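Local coordinates for protein YcaO (Methanopyrus kandleri, PDB 6CIB) that binds an adenine nucleotide together with magnesium and probably uses ATP to activate the peptide backbone for thioamidation, at residues R50-Q55 / F59-K64; K37-V42 / P46-R51; E27-V32 / S74-C79. All coordinates share one frame; numbering follows the deposited sequence.

In the fold
The three contacts lie on the same side of the chain's centre, with contacts 1 and 3 touching the nucleotide. Contacts 1 and 2 share strand 45-54, the middle strand of the antiparallel sheet 34-42, 45-54, 57-64; their centres are about 11 Å apart. Contact 3 sets helix 28-31, which precedes the sheet, against helix 68-85, which follows it, so both hairpins are nested inside the loop that it closes. Its centre is about 9 Å from contact 1 and 14 Å from contact 2. Glu29 ties the three together through salt bridges to Lys37 and Arg50, and ADP is reached by Lys64 from the sheet and by Ser74 from the helix.

Contact 1 (R50-Q55 / F59-K64); sequences RRRRSQ and FYHAGK. With ADP (adenosine-5'-diphosphate), chain G.
Arg52 lays its aliphatic chain against the imidazole of His61, diagonally across the two strands, with CD 3.5 Å from NE2 of His61 and CB 3.6 Å from its CD2. Swinging CG away from the backbone N (chi1 -166°) sends the arginine past this ring, and its guanidinium then has NE2 of His61 near its plane, at the edge. Phe59, the direct partner of Arg52 in the strand pairing, approaches the same guanidinium obliquely, the two planes only 12° apart, while its ring edge packs on OG of Ser54, 3.7 Å from CE2; that hydroxyl is hydrogen-bonded to Glu86, the acid that also pairs with Arg52. On the opposite face of the sheet, CD of Arg51 comes within 3.8 Å of OH of Tyr60. Between the two faces the backbones pair antiparallel: Arg50 N donates to His61 O at 2.7 Å and Arg50 O accepts from His61 N; Arg52 and Phe59 pair in the same way. Farther along strand 57-64, Lys64 NZ donates to ADP O2A at 2.7 Å. The chemistry is thus divided: the arginines pack on the facing rings largely through carbon, while acids take their charged ends. Glu58 ties Arg51 within the hairpin, Glu36 ties it to strand 34-42, Glu86 holds Arg52 and Glu29 holds Arg50, which probably fixes these side chains in place.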
loop_
_atom_site.group_PDB
_atom_site.type_symbol
_atom_site.label_atom_id
_atom_site.label_comp_id
_atom_site.label_asym_id
_atom_site.label_seq_id
_atom_site.Cartn_x
_atom_site.Cartn_y
_atom_site.Cartn_z
ATOM N N ARG A 50 4.427 9.054 -14.010
ATOM C CA ARG A 50 3.343 9.765 -14.672
ATOM C C ARG A 50 3.169 11.166 -14.091
ATOM O O ARG A 50 3.172 11.344 -12.867
ATOM C CB ARG A 50 2.039 8.965 -14.564
ATOM C CG ARG A 50 2.102 7.551 -15.163
ATOM C CD ARG A 50 2.155 7.584 -16.694
ATOM N NE ARG A 50 2.308 6.254 -17.294
ATOM C CZ ARG A 50 3.474 5.639 -17.514
ATOM N NH1 ARG A 50 4.620 6.230 -17.190
ATOM N NH2 ARG A 50 3.492 4.419 -18.059
ATOM N N ARG A 51 3.049 12.150 -14.979
ATOM C CA ARG A 51 2.601 13.485 -14.610
ATOM C C ARG A 51 1.111 13.564 -14.947
ATOM O O ARG A 51 0.709 13.335 -16.095
ATOM C CB ARG A 51 3.414 14.558 -15.348
ATOM C CG ARG A 51 3.129 15.990 -14.902
ATOM C CD ARG A 51 4.185 16.974 -15.405
ATOM N NE ARG A 51 4.207 17.106 -16.863
ATOM C CZ ARG A 51 3.482 17.976 -17.568
ATOM N NH1 ARG A 51 2.657 18.824 -16.968
ATOM N NH2 ARG A 51 3.581 18.004 -18.894
ATOM N N ARG A 52 0.312 13.859 -13.926
ATOM C CA ARG A 52 -1.153 13.863 -14.008
ATOM C C ARG A 52 -1.732 15.240 -13.633
ATOM O O ARG A 52 -1.289 15.849 -12.661
ATOM C CB ARG A 52 -1.718 12.793 -13.062
ATOM C CG ARG A 52 -3.180 12.458 -13.291
ATOM C CD ARG A 52 -3.779 11.600 -12.187
ATOM N NE ARG A 52 -5.201 11.926 -12.058
ATOM C CZ ARG A 52 -5.768 12.468 -10.989
ATOM N NH1 ARG A 52 -5.066 12.723 -9.895
ATOM N NH2 ARG A 52 -7.059 12.739 -11.010
ATOM N N ARG A 53 -2.723 15.706 -14.400
ATOM C CA ARG A 53 -3.417 16.975 -14.139
ATOM C C ARG A 53 -4.851 16.734 -13.718
ATOM O O ARG A 53 -5.540 15.924 -14.338
ATOM C CB ARG A 53 -3.478 17.834 -15.406
ATOM C CG ARG A 53 -2.213 18.574 -15.759
ATOM C CD ARG A 53 -2.567 19.834 -16.544
ATOM N NE ARG A 53 -1.559 20.180 -17.546
ATOM C CZ ARG A 53 -0.335 20.647 -17.283
ATOM N NH1 ARG A 53 0.077 20.830 -16.030
ATOM N NH2 ARG A 53 0.489 20.926 -18.287
ATOM N N SER A 54 -5.308 17.460 -12.696
ATOM C CA SER A 54 -6.738 17.502 -12.319
ATOM C C SER A 54 -7.109 18.894 -11.800
ATOM O O SER A 54 -6.250 19.780 -11.732
ATOM C CB SER A 54 -7.062 16.429 -11.270
ATOM O OG SER A 54 -6.549 16.781 -9.990
ATOM N N GLN A 55 -8.367 19.080 -11.406
ATOM C CA GLN A 55 -8.785 20.323 -10.730
ATOM C C GLN A 55 -7.980 20.576 -9.447
ATOM O O GLN A 55 -7.943 21.700 -8.958
ATOM C CB GLN A 55 -10.286 20.314 -10.417
ATOM C CG GLN A 55 -10.660 19.417 -9.253
ATOM C CD GLN A 55 -12.016 19.716 -8.658
ATOM O OE1 GLN A 55 -13.041 19.313 -9.197
ATOM N NE2 GLN A 55 -12.025 20.397 -7.520
ATOM N N PHE A 59 0.272 16.442 -10.389
ATOM C CA PHE A 59 0.844 15.411 -9.528
ATOM C C PHE A 59 1.759 14.462 -10.292
ATOM O O PHE A 59 1.556 14.213 -11.487
ATOM C CB PHE A 59 -0.267 14.603 -8.837
ATOM C CG PHE A 59 -1.272 15.446 -8.094
ATOM C CD1 PHE A 59 -0.979 15.959 -6.825
ATOM C CD2 PHE A 59 -2.522 15.729 -8.663
ATOM C CE1 PHE A 59 -1.909 16.738 -6.142
ATOM C CE2 PHE A 59 -3.455 16.506 -7.982
ATOM C CZ PHE A 59 -3.149 17.011 -6.721
ATOM N N TYR A 60 2.770 13.957 -9.589
ATOM C CA TYR A 60 3.585 12.841 -10.061
ATOM C C TYR A 60 3.140 11.544 -9.400
ATOM O O TYR A 60 2.973 11.488 -8.182
ATOM C CB TYR A 60 5.078 13.086 -9.806
ATOM C CG TYR A 60 5.680 14.136 -10.708
ATOM C CD1 TYR A 60 6.105 13.815 -12.004
ATOM C CD2 TYR A 60 5.818 15.463 -10.274
ATOM C CE1 TYR A 60 6.647 14.782 -12.842
ATOM C CE2 TYR A 60 6.372 16.438 -11.101
ATOM C CZ TYR A 60 6.782 16.096 -12.379
ATOM O OH TYR A 60 7.329 17.058 -13.197
ATOM N N HIS A 61 2.915 10.519 -10.217
ATOM C CA HIS A 61 2.603 9.172 -9.729
ATOM C C HIS A 61 3.598 8.198 -10.336
ATOM O O HIS A 61 4.112 8.423 -11.438
ATOM C CB HIS A 61 1.170 8.757 -10.082
ATOM C CG HIS A 61 0.130 9.762 -9.689
ATOM N ND1 HIS A 61 -0.183 10.043 -8.374
ATOM C CD2 HIS A 61 -0.671 10.556 -10.442
ATOM C CE1 HIS A 61 -1.128 10.965 -8.336
ATOM N NE2 HIS A 61 -1.446 11.290 -9.577
ATOM N N ALA A 62 3.873 7.121 -9.607
ATOM C CA ALA A 62 4.821 6.119 -10.059
ATOM C C ALA A 62 4.218 4.725 -10.064
ATOM O O ALA A 62 3.301 4.418 -9.289
ATOM C CB ALA A 62 6.093 6.162 -9.222
ATOM N N GLY A 63 4.730 3.904 -10.975
ATOM C CA GLY A 63 4.461 2.476 -11.014
ATOM C C GLY A 63 5.768 1.738 -11.174
ATOM O O GLY A 63 6.806 2.339 -11.481
ATOM N N LYS A 64 5.718 0.431 -10.957
ATOM C CA LYS A 64 6.893 -0.417 -11.031
ATOM C C LYS A 64 6.452 -1.855 -11.147
ATOM O O LYS A 64 5.268 -2.157 -10.965
ATOM C CB LYS A 64 7.828 -0.209 -9.816
ATOM C CG LYS A 64 7.418 -0.865 -8.496
ATOM C CD LYS A 64 6.207 -0.207 -7.867
ATOM C CE LYS A 64 6.049 -0.596 -6.406
ATOM N NZ LYS A 64 4.637 -0.367 -5.984
HETATM P PB ADP G . 0.910 -0.642 -4.692
HETATM O O1B ADP G . -0.566 -0.976 -4.629
HETATM O O2B ADP G . 1.721 -1.158 -3.520
HETATM O O3B ADP G . 1.229 0.785 -5.073
HETATM P PA ADP G . 1.515 -1.378 -7.434
HETATM O O1A ADP G . 1.775 -2.758 -7.973
HETATM O O2A ADP G . 2.541 -0.323 -7.748
HETATM O O3A ADP G . 1.445 -1.617 -5.858
HETATM O "O5'" ADP G . 0.056 -0.920 -7.928
HETATM C "C5'" ADP G . -0.412 0.432 -8.085
HETATM C "C4'" ADP G . -1.924 0.412 -8.377
HETATM O "O4'" ADP G . -2.183 -0.339 -9.573
HETATM C "C3'" ADP G . -2.749 -0.286 -7.291
HETATM O "O3'" ADP G . -4.072 0.284 -7.241
HETATM C "C2'" ADP G . -2.843 -1.719 -7.782
HETATM O "O2'" ADP G . -3.953 -2.419 -7.227
HETATM C "C1'" ADP G . -2.950 -1.524 -9.291
HETATM N N9 ADP G . -2.388 -2.648 -10.073
HETATM C C8 ADP G . -1.099 -3.034 -10.071
HETATM N N7 ADP G . -0.912 -4.095 -10.889
HETATM C C5 ADP G . -2.091 -4.388 -11.449
HETATM C C6 ADP G . -2.577 -5.398 -12.418
HETATM N N6 ADP G . -1.722 -6.303 -12.951
HETATM N N1 ADP G . -3.894 -5.375 -12.737
HETATM C C2 ADP G . -4.755 -4.472 -12.208
HETATM N N3 ADP G . -4.374 -3.522 -11.324
HETATM C C4 ADP G . -3.072 -3.431 -10.914
#

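Contact 2 (K37-V42 / P46-R51); sequences KFSDRV and PVEIRR. With OXM (oxamic acid), chain I.
Antiparallel strand pairing, running from Lys37 opposite Arg50 to Arg41 opposite Pro46, joins the first two strands of the three-stranded sheet beside the nucleotide site. Phe38 and Ile49 exchange two backbone bonds, each of 2.9 Å, and Asp40 and Val47 a second pair. On the face carrying Lys37, Ser39, Glu48 and Arg50, which packs against helix 68-85, the side chains form a polar chain. OG of Ser39 donates to OE2 of Glu48 at 2.7 Å on the syn side of the carboxylate, and Arg68 salt-bridges OE2. The other oxygen, OE1, is gripped end-on by both NH1 and NH2 of Arg50, at 2.9 Å each and in the guanidinium plane; a bend at chi2 of Glu48 (-72°) folds its carboxylate back to this position. CG of Lys37 lies over one guanidinium face, 3.5 Å above its plane and offset toward the rim. The ammonium of Lys37 and the guanidinium of Arg50 are like charges, probably offset by Glu29, which salt-bridges both. The face of Phe38, Asp40, Val47 and Ile49 mixes apolar packing with one acid: CB of Phe38 and CB of Ile49 stand 4.0 Å apart, and CD1 of Ile49 packs against OD2 of Asp40 at 3.4 Å, an oxygen hydrogen-bonded to Ser257. Near the turn, Arg41 NH1 holds O3 of a bound oxamic acid, to which Arg68 also bonds. The arrangement is a regular beta hairpin, the first of a three-stranded antiparallel meander.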
loop_
_atom_site.group_PDB
_atom_site.type_symbol
_atom_site.label_atom_id
_atom_site.label_comp_id
_atom_site.label_asym_id
_atom_site.label_seq_id
_atom_site.Cartn_x
_atom_site.Cartn_y
_atom_site.Cartn_z
ATOM N N LYS A 37 4.750 10.922 -19.547
ATOM C CA LYS A 37 5.218 9.601 -19.127
ATOM C C LYS A 37 6.735 9.552 -19.168
ATOM O O LYS A 37 7.355 10.101 -20.085
ATOM C CB LYS A 37 4.665 8.510 -20.048
ATOM C CG LYS A 37 3.148 8.441 -20.114
ATOM C CD LYS A 37 2.691 7.253 -20.938
ATOM C CE LYS A 37 1.180 7.236 -21.025
ATOM N NZ LYS A 37 0.678 6.005 -21.699
ATOM N N PHE A 38 7.319 8.879 -18.182
ATOM C CA PHE A 38 8.762 8.639 -18.128
ATOM C C PHE A 38 9.040 7.170 -17.811
ATOM O O PHE A 38 8.361 6.576 -16.971
ATOM C CB PHE A 38 9.419 9.490 -17.037
ATOM C CG PHE A 38 9.234 10.974 -17.209
ATOM C CD1 PHE A 38 10.097 11.712 -18.031
ATOM C CD2 PHE A 38 8.207 11.642 -16.532
ATOM C CE1 PHE A 38 9.934 13.086 -18.184
ATOM C CE2 PHE A 38 8.043 13.021 -16.676
ATOM C CZ PHE A 38 8.912 13.741 -17.498
ATOM N N SER A 39 10.062 6.615 -18.450
ATOM C CA SER A 39 10.524 5.260 -18.152
ATOM C C SER A 39 11.911 5.247 -17.539
ATOM O O SER A 39 12.868 5.776 -18.112
ATOM C CB SER A 39 10.507 4.390 -19.413
ATOM O OG SER A 39 9.185 4.212 -19.868
ATOM N N ASP A 40 12.010 4.648 -16.358
ATOM C CA ASP A 40 13.291 4.473 -15.675
ATOM C C ASP A 40 13.596 2.985 -15.547
ATOM O O ASP A 40 12.719 2.148 -15.741
ATOM C CB ASP A 40 13.249 5.136 -14.284
ATOM C CG ASP A 40 13.332 6.674 -14.350
ATOM O OD1 ASP A 40 13.460 7.233 -15.463
ATOM O OD2 ASP A 40 13.261 7.328 -13.278
ATOM N N ARG A 41 14.839 2.662 -15.237
ATOM C CA ARG A 41 15.198 1.315 -14.821
ATOM C C ARG A 41 16.214 1.446 -13.698
ATOM O O ARG A 41 17.287 2.034 -13.878
ATOM C CB ARG A 41 15.753 0.486 -15.991
ATOM C CG ARG A 41 15.614 -1.039 -15.832
ATOM C CD ARG A 41 16.023 -1.829 -17.089
ATOM N NE ARG A 41 17.282 -1.302 -17.579
ATOM C CZ ARG A 41 17.474 -0.652 -18.720
ATOM N NH1 ARG A 41 16.506 -0.503 -19.622
ATOM N NH2 ARG A 41 18.683 -0.186 -18.963
ATOM N N VAL A 42 15.866 0.921 -12.531
ATOM C CA VAL A 42 16.753 1.002 -11.375
ATOM C C VAL A 42 17.323 -0.391 -11.171
ATOM O O VAL A 42 16.599 -1.321 -10.782
ATOM C CB VAL A 42 16.031 1.554 -10.120
ATOM C CG1 VAL A 42 16.958 1.552 -8.913
ATOM C CG2 VAL A 42 15.511 2.966 -10.386
ATOM N N PRO A 46 12.233 -2.075 -13.834
ATOM C CA PRO A 46 11.520 -1.032 -14.566
ATOM C C PRO A 46 10.657 -0.200 -13.625
ATOM O O PRO A 46 9.889 -0.759 -12.822
ATOM C CB PRO A 46 10.611 -1.816 -15.532
ATOM C CG PRO A 46 11.118 -3.206 -15.533
ATOM C CD PRO A 46 11.773 -3.422 -14.207
ATOM N N VAL A 47 10.805 1.119 -13.722
ATOM C CA VAL A 47 9.983 2.069 -12.966
ATOM C C VAL A 47 9.344 3.041 -13.969
ATOM O O VAL A 47 9.983 3.452 -14.938
ATOM C CB VAL A 47 10.799 2.838 -11.882
ATOM C CG1 VAL A 47 9.917 3.848 -11.136
ATOM C CG2 VAL A 47 11.430 1.871 -10.885
ATOM N N GLU A 48 8.085 3.395 -13.722
ATOM C CA GLU A 48 7.321 4.268 -14.607
ATOM C C GLU A 48 6.838 5.498 -13.853
ATOM O O GLU A 48 6.357 5.393 -12.719
ATOM C CB GLU A 48 6.133 3.504 -15.188
ATOM C CG GLU A 48 6.517 2.453 -16.221
ATOM C CD GLU A 48 6.963 3.061 -17.544
ATOM O OE1 GLU A 48 6.318 4.015 -18.022
ATOM O OE2 GLU A 48 7.954 2.576 -18.113
ATOM N N ILE A 49 6.983 6.669 -14.466
ATOM C CA ILE A 49 6.542 7.913 -13.808
ATOM C C ILE A 49 5.482 8.575 -14.668
ATOM O O ILE A 49 5.617 8.634 -15.896
ATOM C CB ILE A 49 7.716 8.878 -13.484
ATOM C CG1 ILE A 49 8.667 8.252 -12.460
ATOM C CG2 ILE A 49 7.226 10.211 -12.912
ATOM C CD1 ILE A 49 9.913 7.679 -13.088
ATOM N N ARG A 50 4.427 9.054 -14.010
ATOM C CA ARG A 50 3.343 9.765 -14.672
ATOM C C ARG A 50 3.169 11.166 -14.091
ATOM O O ARG A 50 3.172 11.344 -12.867
ATOM C CB ARG A 50 2.039 8.965 -14.564
ATOM C CG ARG A 50 2.102 7.551 -15.163
ATOM C CD ARG A 50 2.155 7.584 -16.694
ATOM N NE ARG A 50 2.308 6.254 -17.294
ATOM C CZ ARG A 50 3.474 5.639 -17.514
ATOM N NH1 ARG A 50 4.620 6.230 -17.190
ATOM N NH2 ARG A 50 3.492 4.419 -18.059
ATOM N N ARG A 51 3.049 12.150 -14.979
ATOM C CA ARG A 51 2.601 13.485 -14.610
ATOM C C ARG A 51 1.111 13.564 -14.947
ATOM O O ARG A 51 0.709 13.335 -16.095
ATOM C CB ARG A 51 3.414 14.558 -15.348
ATOM C CG ARG A 51 3.129 15.990 -14.902
ATOM C CD ARG A 51 4.185 16.974 -15.405
ATOM N NE ARG A 51 4.207 17.106 -16.863
ATOM C CZ ARG A 51 3.482 17.976 -17.568
ATOM N NH1 ARG A 51 2.657 18.824 -16.968
ATOM N NH2 ARG A 51 3.581 18.004 -18.894
HETATM C C1 OXM I . 13.854 -2.586 -21.703
HETATM N N1 OXM I . 15.139 -2.275 -21.833
HETATM O O1 OXM I . 13.277 -3.336 -22.493
HETATM C C2 OXM I . 13.116 -2.011 -20.577
HETATM O O2 OXM I . 11.865 -2.016 -20.604
HETATM O O3 OXM I . 13.759 -1.528 -19.615
#

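Contact 3 (E27-V32 / S74-C79); sequences ELERKV and SAAMEC. With ADP (adenosine-5'-diphosphate), chain G.
Glu29 reaches across to Ala76 with the side of its chain, CD lying 3.7 Å from the methyl CB of Ala76. CG stands opposite the carbonyl carbon (chi1 -68°) and the chain runs on extended, so that CG and the carboxylate carbon CD rest against this methyl and the oxygens continue to their charge partners, OE1 to Lys37 and OE2 to Arg50. Cutting this side chain back to an alanine is likely to take from Lys37 and Arg50 the acid they share, leaving Arg50 to Glu48, and to open a gap beside the methyl of Ala76. A turn later the fit is closer: Val32 CG1 comes 3.5 Å from Cys79 CB, tighter than ordinary carbon contact, and the chi1 of Val32, 120°, lies off any staggered position, consistent with some local strain. Leu28 makes a looser apolar touch, its CD1 4.5 Å from SE of the selenomethionine at Met77. The side chain of that residue leaves the backbone away from the short helix; its CB lies 3.2 Å from O4' of the ADP ribose, and bends at chi2 and chi3 bring CE to 3.6 Å from N3 of the adenine. Ser74, one turn back, donates its OG to ADP O2A at 2.7 Å and accepts from the backbone N of Lys64. Helix 68-85 therefore works on two sides: one packs against the short helix 28-31, the other lines the nucleotide pocket of this YcaO protein.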
loop_
_atom_site.group_PDB
_atom_site.type_symbol
_atom_site.label_atom_id
_atom_site.label_comp_id
_atom_site.label_asym_id
_atom_site.label_seq_id
_atom_site.Cartn_x
_atom_site.Cartn_y
_atom_site.Cartn_z
ATOM N N GLU A 27 -8.393 3.831 -23.097
ATOM C CA GLU A 27 -7.788 5.169 -23.043
ATOM C C GLU A 27 -7.800 5.756 -21.624
ATOM O O GLU A 27 -8.005 6.968 -21.428
ATOM C CB GLU A 27 -8.459 6.103 -24.062
ATOM C CG GLU A 27 -8.349 5.614 -25.504
ATOM C CD GLU A 27 -8.839 6.619 -26.540
ATOM O OE1 GLU A 27 -9.023 7.809 -26.215
ATOM O OE2 GLU A 27 -9.029 6.213 -27.708
ATOM N N LEU A 28 -7.567 4.883 -20.641
ATOM C CA LEU A 28 -7.687 5.240 -19.221
ATOM C C LEU A 28 -6.752 6.365 -18.797
ATOM O O LEU A 28 -7.170 7.258 -18.050
ATOM C CB LEU A 28 -7.501 4.011 -18.309
ATOM C CG LEU A 28 -8.482 2.841 -18.460
ATOM C CD1 LEU A 28 -8.066 1.714 -17.526
ATOM C CD2 LEU A 28 -9.935 3.235 -18.206
ATOM N N GLU A 29 -5.512 6.336 -19.292
ATOM C CA GLU A 29 -4.501 7.321 -18.895
ATOM C C GLU A 29 -4.871 8.734 -19.336
ATOM O O GLU A 29 -4.853 9.664 -18.511
ATOM C CB GLU A 29 -3.095 6.900 -19.352
ATOM C CG GLU A 29 -2.602 5.670 -18.589
ATOM C CD GLU A 29 -1.098 5.473 -18.612
ATOM O OE1 GLU A 29 -0.595 4.834 -19.550
ATOM O OE2 GLU A 29 -0.417 5.913 -17.664
ATOM N N ARG A 30 -5.255 8.875 -20.609
ATOM C CA ARG A 30 -5.780 10.141 -21.136
ATOM C C ARG A 30 -7.000 10.612 -20.337
ATOM O O ARG A 30 -7.059 11.777 -19.933
ATOM C CB ARG A 30 -6.123 10.031 -22.633
ATOM C CG ARG A 30 -6.543 11.358 -23.281
ATOM C CD ARG A 30 -7.107 11.205 -24.696
ATOM N NE ARG A 30 -8.225 10.254 -24.819
ATOM C CZ ARG A 30 -9.486 10.479 -24.443
ATOM N NH1 ARG A 30 -9.847 11.633 -23.889
ATOM N NH2 ARG A 30 -10.399 9.532 -24.612
ATOM N N LYS A 31 -7.945 9.701 -20.091
ATOM C CA LYS A 31 -9.217 10.030 -19.438
ATOM C C LYS A 31 -9.047 10.503 -18.010
ATOM O O LYS A 31 -9.890 11.241 -17.486
ATOM C CB LYS A 31 -10.172 8.838 -19.485
ATOM C CG LYS A 31 -10.879 8.667 -20.824
ATOM C CD LYS A 31 -11.662 7.365 -20.870
ATOM C CE LYS A 31 -12.373 7.178 -22.203
ATOM N NZ LYS A 31 -12.672 5.737 -22.479
ATOM N N VAL A 32 -7.928 10.096 -17.415
ATOM C CA VAL A 32 -7.595 10.331 -16.018
ATOM C C VAL A 32 -6.582 11.485 -15.860
ATOM O O VAL A 32 -6.159 11.826 -14.748
ATOM C CB VAL A 32 -7.169 8.969 -15.417
ATOM C CG1 VAL A 32 -5.758 8.934 -14.857
ATOM C CG2 VAL A 32 -8.248 8.427 -14.494
ATOM N N SER A 74 0.951 -0.861 -13.564
ATOM C CA SER A 74 1.036 -0.293 -12.211
ATOM C C SER A 74 0.922 1.240 -12.234
ATOM O O SER A 74 0.148 1.816 -11.464
ATOM C CB SER A 74 2.355 -0.743 -11.563
ATOM O OG SER A 74 2.662 -0.003 -10.409
ATOM N N ALA A 75 1.681 1.890 -13.123
ATOM C CA ALA A 75 1.636 3.354 -13.247
ATOM C C ALA A 75 0.256 3.850 -13.682
ATOM O O ALA A 75 -0.261 4.805 -13.100
ATOM C CB ALA A 75 2.722 3.871 -14.183
ATOM N N ALA A 76 -0.332 3.193 -14.686
ATOM C CA ALA A 76 -1.669 3.533 -15.175
ATOM C C ALA A 76 -2.756 3.424 -14.094
ATOM O O ALA A 76 -3.560 4.347 -13.919
ATOM C CB ALA A 76 -2.034 2.677 -16.385
HETATM N N MSE A 77 -2.769 2.305 -13.376
HETATM C CA MSE A 77 -3.804 2.035 -12.381
HETATM C C MSE A 77 -3.646 2.892 -11.141
HETATM O O MSE A 77 -4.635 3.223 -10.492
HETATM C CB MSE A 77 -3.862 0.534 -12.099
HETATM C CG MSE A 77 -4.214 -0.297 -13.336
HETATM SE SE MSE A 77 -6.076 0.057 -13.893
HETATM C CE MSE A 77 -6.851 -1.279 -12.663
ATOM N N GLU A 78 -2.406 3.281 -10.833
ATOM C CA GLU A 78 -2.106 4.274 -9.802
ATOM C C GLU A 78 -2.792 5.606 -10.130
ATOM O O GLU A 78 -3.452 6.196 -9.266
ATOM C CB GLU A 78 -0.588 4.454 -9.672
ATOM C CG GLU A 78 -0.121 5.510 -8.674
ATOM C CD GLU A 78 -0.066 5.018 -7.241
ATOM O OE1 GLU A 78 0.383 3.874 -7.004
ATOM O OE2 GLU A 78 -0.453 5.791 -6.342
ATOM N N CYS A 79 -2.638 6.069 -11.374
ATOM C CA CYS A 79 -3.345 7.262 -11.850
ATOM C C CYS A 79 -4.864 7.127 -11.739
ATOM O O CYS A 79 -5.532 8.074 -11.328
ATOM C CB CYS A 79 -2.931 7.605 -13.284
ATOM S SG CYS A 79 -1.204 8.078 -13.393
HETATM P PB ADP G . 0.910 -0.642 -4.692
HETATM O O1B ADP G . -0.566 -0.976 -4.629
HETATM O O2B ADP G . 1.721 -1.158 -3.520
HETATM O O3B ADP G . 1.229 0.785 -5.073
HETATM P PA ADP G . 1.515 -1.378 -7.434
HETATM O O1A ADP G . 1.775 -2.758 -7.973
HETATM O O2A ADP G . 2.541 -0.323 -7.748
HETATM O O3A ADP G . 1.445 -1.617 -5.858
HETATM O "O5'" ADP G . 0.056 -0.920 -7.928
HETATM C "C5'" ADP G . -0.412 0.432 -8.085
HETATM C "C4'" ADP G . -1.924 0.412 -8.377
HETATM O "O4'" ADP G . -2.183 -0.339 -9.573
HETATM C "C3'" ADP G . -2.749 -0.286 -7.291
HETATM O "O3'" ADP G . -4.072 0.284 -7.241
HETATM C "C2'" ADP G . -2.843 -1.719 -7.782
HETATM O "O2'" ADP G . -3.953 -2.419 -7.227
HETATM C "C1'" ADP G . -2.950 -1.524 -9.291
HETATM N N9 ADP G . -2.388 -2.648 -10.073
HETATM C C8 ADP G . -1.099 -3.034 -10.071
HETATM N N7 ADP G . -0.912 -4.095 -10.889
HETATM C C5 ADP G . -2.091 -4.388 -11.449
HETATM C C6 ADP G . -2.577 -5.398 -12.418
HETATM N N6 ADP G . -1.722 -6.303 -12.951
HETATM N N1 ADP G . -3.894 -5.375 -12.737
HETATM C C2 ADP G . -4.755 -4.472 -12.208
HETATM N N3 ADP G . -4.374 -3.522 -11.324
HETATM C C4 ADP G . -3.072 -3.431 -10.914
#